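Local coordinates for protein enoyl-CoA hydratase/carnithine racemase (Magnetospirillum magneticum, PDB 4NEK) that probably isomerises enoyl-CoA thioesters between their delta-3 and delta-2 forms, as a member of the crotonase-like enoyl-CoA hydratase/isomerase family, at residues C[100-105]-C[122-127]; C[41-46]-C[90-95]. All blocks are in the same frame, centred on the assembly; numbering follows the deposited sequence.

Contact 1: residues C[100-105]-C[122-127]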
# COMPACT_ATOMS: atom_id res chain seq x y z
N GLY C 100 22.03 5.98 2.87
CA GLY C 100 23.03 5.06 2.32
C GLY C 100 23.03 3.73 3.04
O GLY C 100 21.98 3.13 3.25
N ALA C 101 24.20 3.31 3.49
CA ALA C 101 24.30 2.05 4.21
C ALA C 101 23.73 2.10 5.63
O ALA C 101 24.03 3.01 6.39
CB ALA C 101 25.73 1.62 4.28
N ALA C 102 22.87 1.15 5.95
CA ALA C 102 22.41 0.88 7.30
C ALA C 102 22.49 -0.60 7.53
O ALA C 102 21.54 -1.33 7.37
CB ALA C 102 20.99 1.36 7.50
N ILE C 103 23.69 -1.05 7.88
CA ILE C 103 24.01 -2.46 7.85
C ILE C 103 24.36 -2.95 9.23
O ILE C 103 24.97 -2.25 10.01
CB ILE C 103 25.15 -2.74 6.90
CG1 ILE C 103 24.76 -2.29 5.49
CG2 ILE C 103 25.51 -4.23 6.90
CD1 ILE C 103 25.92 -2.36 4.52
N GLY C 104 23.91 -4.17 9.51
CA GLY C 104 24.11 -4.79 10.78
C GLY C 104 23.50 -3.98 11.88
O GLY C 104 22.30 -3.75 11.89
N ILE C 105 24.35 -3.49 12.76
CA ILE C 105 23.95 -2.61 13.85
C ILE C 105 23.32 -1.31 13.31
O ILE C 105 22.47 -0.71 13.93
CB ILE C 105 25.15 -2.36 14.80
CG1 ILE C 105 24.73 -1.53 16.01
CG2 ILE C 105 26.29 -1.64 14.09
CD1 ILE C 105 23.63 -2.17 16.84
N THR C 122 18.41 4.64 0.98
CA THR C 122 18.90 3.83 2.10
C THR C 122 18.77 2.33 1.86
O THR C 122 17.75 1.84 1.34
CB THR C 122 18.14 4.16 3.38
OG1 THR C 122 18.15 5.58 3.57
CG2 THR C 122 18.76 3.52 4.56
N ARG C 123 19.82 1.61 2.21
CA ARG C 123 19.88 0.16 2.03
C ARG C 123 20.04 -0.51 3.40
O ARG C 123 21.01 -0.25 4.10
CB ARG C 123 21.04 -0.14 1.14
CG ARG C 123 21.12 -1.55 0.64
CD ARG C 123 22.35 -1.70 -0.26
NE ARG C 123 22.62 -3.11 -0.44
CZ ARG C 123 23.43 -3.85 0.32
NH1 ARG C 123 24.09 -3.32 1.33
NH2 ARG C 123 23.56 -5.16 0.07
N PHE C 124 19.04 -1.28 3.80
CA PHE C 124 19.04 -1.91 5.11
C PHE C 124 19.49 -3.34 4.95
O PHE C 124 19.15 -3.99 3.96
CB PHE C 124 17.65 -1.91 5.70
CG PHE C 124 17.06 -0.55 5.87
CD1 PHE C 124 16.37 0.04 4.82
CD2 PHE C 124 17.21 0.16 7.06
CE1 PHE C 124 15.85 1.31 4.96
CE2 PHE C 124 16.70 1.41 7.21
CZ PHE C 124 16.00 2.00 6.16
N HIS C 125 20.27 -3.86 5.89
CA HIS C 125 20.78 -5.23 5.73
C HIS C 125 21.20 -5.81 7.05
O HIS C 125 21.88 -5.16 7.80
CB HIS C 125 21.97 -5.21 4.78
CG HIS C 125 22.30 -6.53 4.18
ND1 HIS C 125 23.42 -6.73 3.40
CD2 HIS C 125 21.68 -7.73 4.27
CE1 HIS C 125 23.48 -7.99 3.03
NE2 HIS C 125 22.42 -8.62 3.53
N MSE C 126 20.76 -7.04 7.30
CA MSE C 126 21.17 -7.80 8.47
C MSE C 126 21.78 -9.13 8.04
O MSE C 126 21.16 -10.17 8.19
CB MSE C 126 19.94 -8.04 9.31
CG MSE C 126 19.56 -6.71 9.93
SE MSE C 126 17.72 -6.80 10.69
CE MSE C 126 17.04 -4.98 10.35
N PRO C 127 23.04 -9.11 7.58
CA PRO C 127 23.66 -10.28 6.97
C PRO C 127 24.35 -11.29 7.93
O PRO C 127 25.20 -12.05 7.47
CB PRO C 127 24.72 -9.63 6.09
CG PRO C 127 25.24 -8.51 6.95
CD PRO C 127 24.02 -8.02 7.72
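Four backbone hydrogen bonds zip 100-105 to 122-127 as a two-stranded parallel sheet, the small second sheet of this crotonase-fold chain. R123 N gives a nearly straight bond (173° at the hydrogen) to G100 O, 2.8 Å away, and H125 N reaches A102 O at 3.2 Å; both donors stand above the carbonyl plane. In return A102 N and G104 N point almost along the C=O axes of R123 and H125, the latter bond measuring 2.8 Å from G104 N to H125 O. A102 uses both its N-H and its carbonyl, to R123 O and from H125 N, and so straddles F124, the usual parallel pattern; A102 O takes a second bond from the S107 hydroxyl. Positive phi at G100 and G104 favours glycine at both ends of the strand 101-103; G104 is also the N-cap of helix 105-108, so the strand gives way to the helix at this one residue.

Two faces receive the side chains. On that of A102 and F124, the A102 methyl meets F124 CD2 obliquely, while T122 CG2 sits over the rim of one ring face; F162 packs its own ring nearly parallel to F124. On the other face I103 stands across from H125 and also reaches R123 and P127. Its CG1, beside the backbone N (chi1 -59°), runs alongside H125 CB, and CG2 faces P127 CD at 4.2 Å. An alanine here would remove CG1, CG2 and CD1 and would probably loosen the packing against H125, P127 and the arginine tip. The H125 ring itself turns away from I103, its NE2 bonded to G159 O and one face carrying P127 CB. R123 is extended from CG to NE, and I103 CD1 touches NH1 at the edge of the guanidinium, in its plane, at 3.8 Å.

Contact 2: residues C[41-46]-C[90-95]; sequences KGEADD and ARKPVV
The carboxylate of E43 is the flat group that matters, and two successive backbone N-H groups of the opposite loop grip it. R91 N comes in from above the carboxylate plane to OE1 at 2.9 Å, with a nearly straight N-H (170°). K92 N meets OE2 on its syn lone pair, at 3.0 Å. Around these bonds the CB of A90 sits near OE2, and R91 CB lies 3.5 Å from OE1; the R91 guanidinium then leads away, its plane turned 49° from the carboxylate, toward helix 198-208. E43 gets there by folding back: CG lies beside the backbone N, and chi2 of -80° bends the chain toward the loop.

K92 returns the reach in the other direction. Its side chain, extended beyond CG, passes along E43 with CG 3.4 Å from OE2 and brings the ammonium to the C-terminal end of helix 29-44. There NZ bonds G42 O at 2.9 Å, in the plane of that carbonyl, and makes a weak, longer bond to E43 O. NZ's strongest partner is V48 O, beyond the helix end, to which it hydrogen-bonds. The positive charge thus lies where the helix dipole would be expected to favour it, while the E43 carboxylate, 5.5 Å from NZ to OE2, probably adds to the stabilisation.

Helix 29-44 is in this way tied, through one carboxylate and one ammonium, to the loop that leads into strand 94-98: a lysine ammonium bonded to carbonyls of the last turn of a helix beside the central sheet of a crotonase fold.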
# COMPACT_ATOMS: atom_id res chain seq x y z
N LYS C 41 26.26 10.69 29.09
CA LYS C 41 26.27 12.10 29.37
C LYS C 41 24.87 12.72 29.15
O LYS C 41 24.33 13.41 30.02
CB LYS C 41 27.35 12.77 28.54
CG LYS C 41 27.08 14.26 28.36
CD LYS C 41 27.90 15.00 27.29
CE LYS C 41 27.10 16.08 26.51
NZ LYS C 41 26.12 16.88 27.30
N GLY C 42 24.28 12.45 27.98
CA GLY C 42 23.01 13.03 27.65
C GLY C 42 21.94 12.60 28.62
O GLY C 42 21.10 13.38 29.01
N GLU C 43 21.98 11.35 29.03
CA GLU C 43 20.96 10.84 29.96
C GLU C 43 21.01 11.55 31.30
O GLU C 43 19.96 11.76 31.89
CB GLU C 43 21.09 9.33 30.17
CG GLU C 43 20.50 8.52 29.03
CD GLU C 43 18.98 8.39 29.13
OE1 GLU C 43 18.47 7.62 29.99
OE2 GLU C 43 18.28 9.04 28.33
N ALA C 44 22.21 11.94 31.73
CA ALA C 44 22.41 12.66 33.00
C ALA C 44 22.32 14.17 32.89
O ALA C 44 22.10 14.84 33.88
CB ALA C 44 23.75 12.29 33.57
N ASP C 45 22.42 14.71 31.68
CA ASP C 45 22.43 16.16 31.49
C ASP C 45 21.03 16.76 31.47
O ASP C 45 20.20 16.50 30.58
CB ASP C 45 23.14 16.48 30.18
CG ASP C 45 23.34 17.98 29.94
OD1 ASP C 45 22.75 18.82 30.68
OD2 ASP C 45 24.08 18.31 28.97
N ASP C 46 20.79 17.63 32.42
CA ASP C 46 19.54 18.31 32.53
C ASP C 46 19.22 19.26 31.36
O ASP C 46 18.08 19.60 31.15
CB ASP C 46 19.53 19.07 33.82
CG ASP C 46 18.15 19.59 34.19
OD1 ASP C 46 17.14 19.50 33.48
OD2 ASP C 46 18.05 20.18 35.21
N ALA C 90 17.76 3.82 27.10
CA ALA C 90 17.68 5.28 27.24
C ALA C 90 16.29 5.74 27.59
O ALA C 90 15.33 5.38 26.91
CB ALA C 90 18.13 5.96 25.96
N ARG C 91 16.19 6.54 28.64
CA ARG C 91 14.90 7.04 29.11
C ARG C 91 14.40 8.18 28.24
O ARG C 91 13.21 8.35 28.03
CB ARG C 91 15.01 7.47 30.58
CG ARG C 91 15.38 6.32 31.53
CD ARG C 91 14.17 5.51 32.05
NE ARG C 91 13.07 6.32 32.64
CZ ARG C 91 12.06 5.86 33.40
NH1 ARG C 91 11.14 6.72 33.83
NH2 ARG C 91 11.94 4.58 33.75
N LYS C 92 15.32 8.96 27.72
CA LYS C 92 14.95 10.07 26.85
C LYS C 92 14.76 9.62 25.41
O LYS C 92 15.29 8.61 25.00
CB LYS C 92 16.00 11.19 26.91
CG LYS C 92 16.21 11.74 28.31
CD LYS C 92 17.29 12.84 28.40
CE LYS C 92 17.51 13.24 29.86
NZ LYS C 92 18.54 14.27 30.03
N PRO C 93 14.01 10.37 24.65
CA PRO C 93 13.72 10.01 23.28
C PRO C 93 14.92 10.08 22.39
O PRO C 93 15.82 10.88 22.63
CB PRO C 93 12.71 11.07 22.81
CG PRO C 93 12.20 11.72 24.05
CD PRO C 93 13.28 11.58 25.08
N VAL C 94 14.87 9.27 21.34
CA VAL C 94 15.98 9.11 20.42
C VAL C 94 15.44 9.15 18.99
O VAL C 94 14.56 8.40 18.64
CB VAL C 94 16.66 7.76 20.65
CG1 VAL C 94 17.81 7.56 19.69
CG2 VAL C 94 17.14 7.63 22.10
N VAL C 95 15.95 10.07 18.20
CA VAL C 95 15.56 10.22 16.81
C VAL C 95 16.76 9.91 15.96
O VAL C 95 17.87 10.28 16.33
CB VAL C 95 15.18 11.69 16.54
CG1 VAL C 95 14.82 11.90 15.06
CG2 VAL C 95 14.02 12.10 17.44

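Contact 2 closes before contact 1 opens, so the two follow in series along the chain, joined by strand 94-98: contact 2 grips the loop just before that strand, and strand 101-103 of contact 1 comes directly after it. Their centres lie 25 Å apart on opposite sides of the chain's centre, and the nearest atoms stay about 11 Å apart. Contact 2 fixes a helix end against the entrance to the six-stranded mixed sheet, whereas contact 1 forms the separate two-stranded parallel sheet, whose second strand follows strand 115-118 of the larger one. Strand 94-98 thus leads from the loop of contact 2 to the first strand of contact 1, within a single crotonase-like domain.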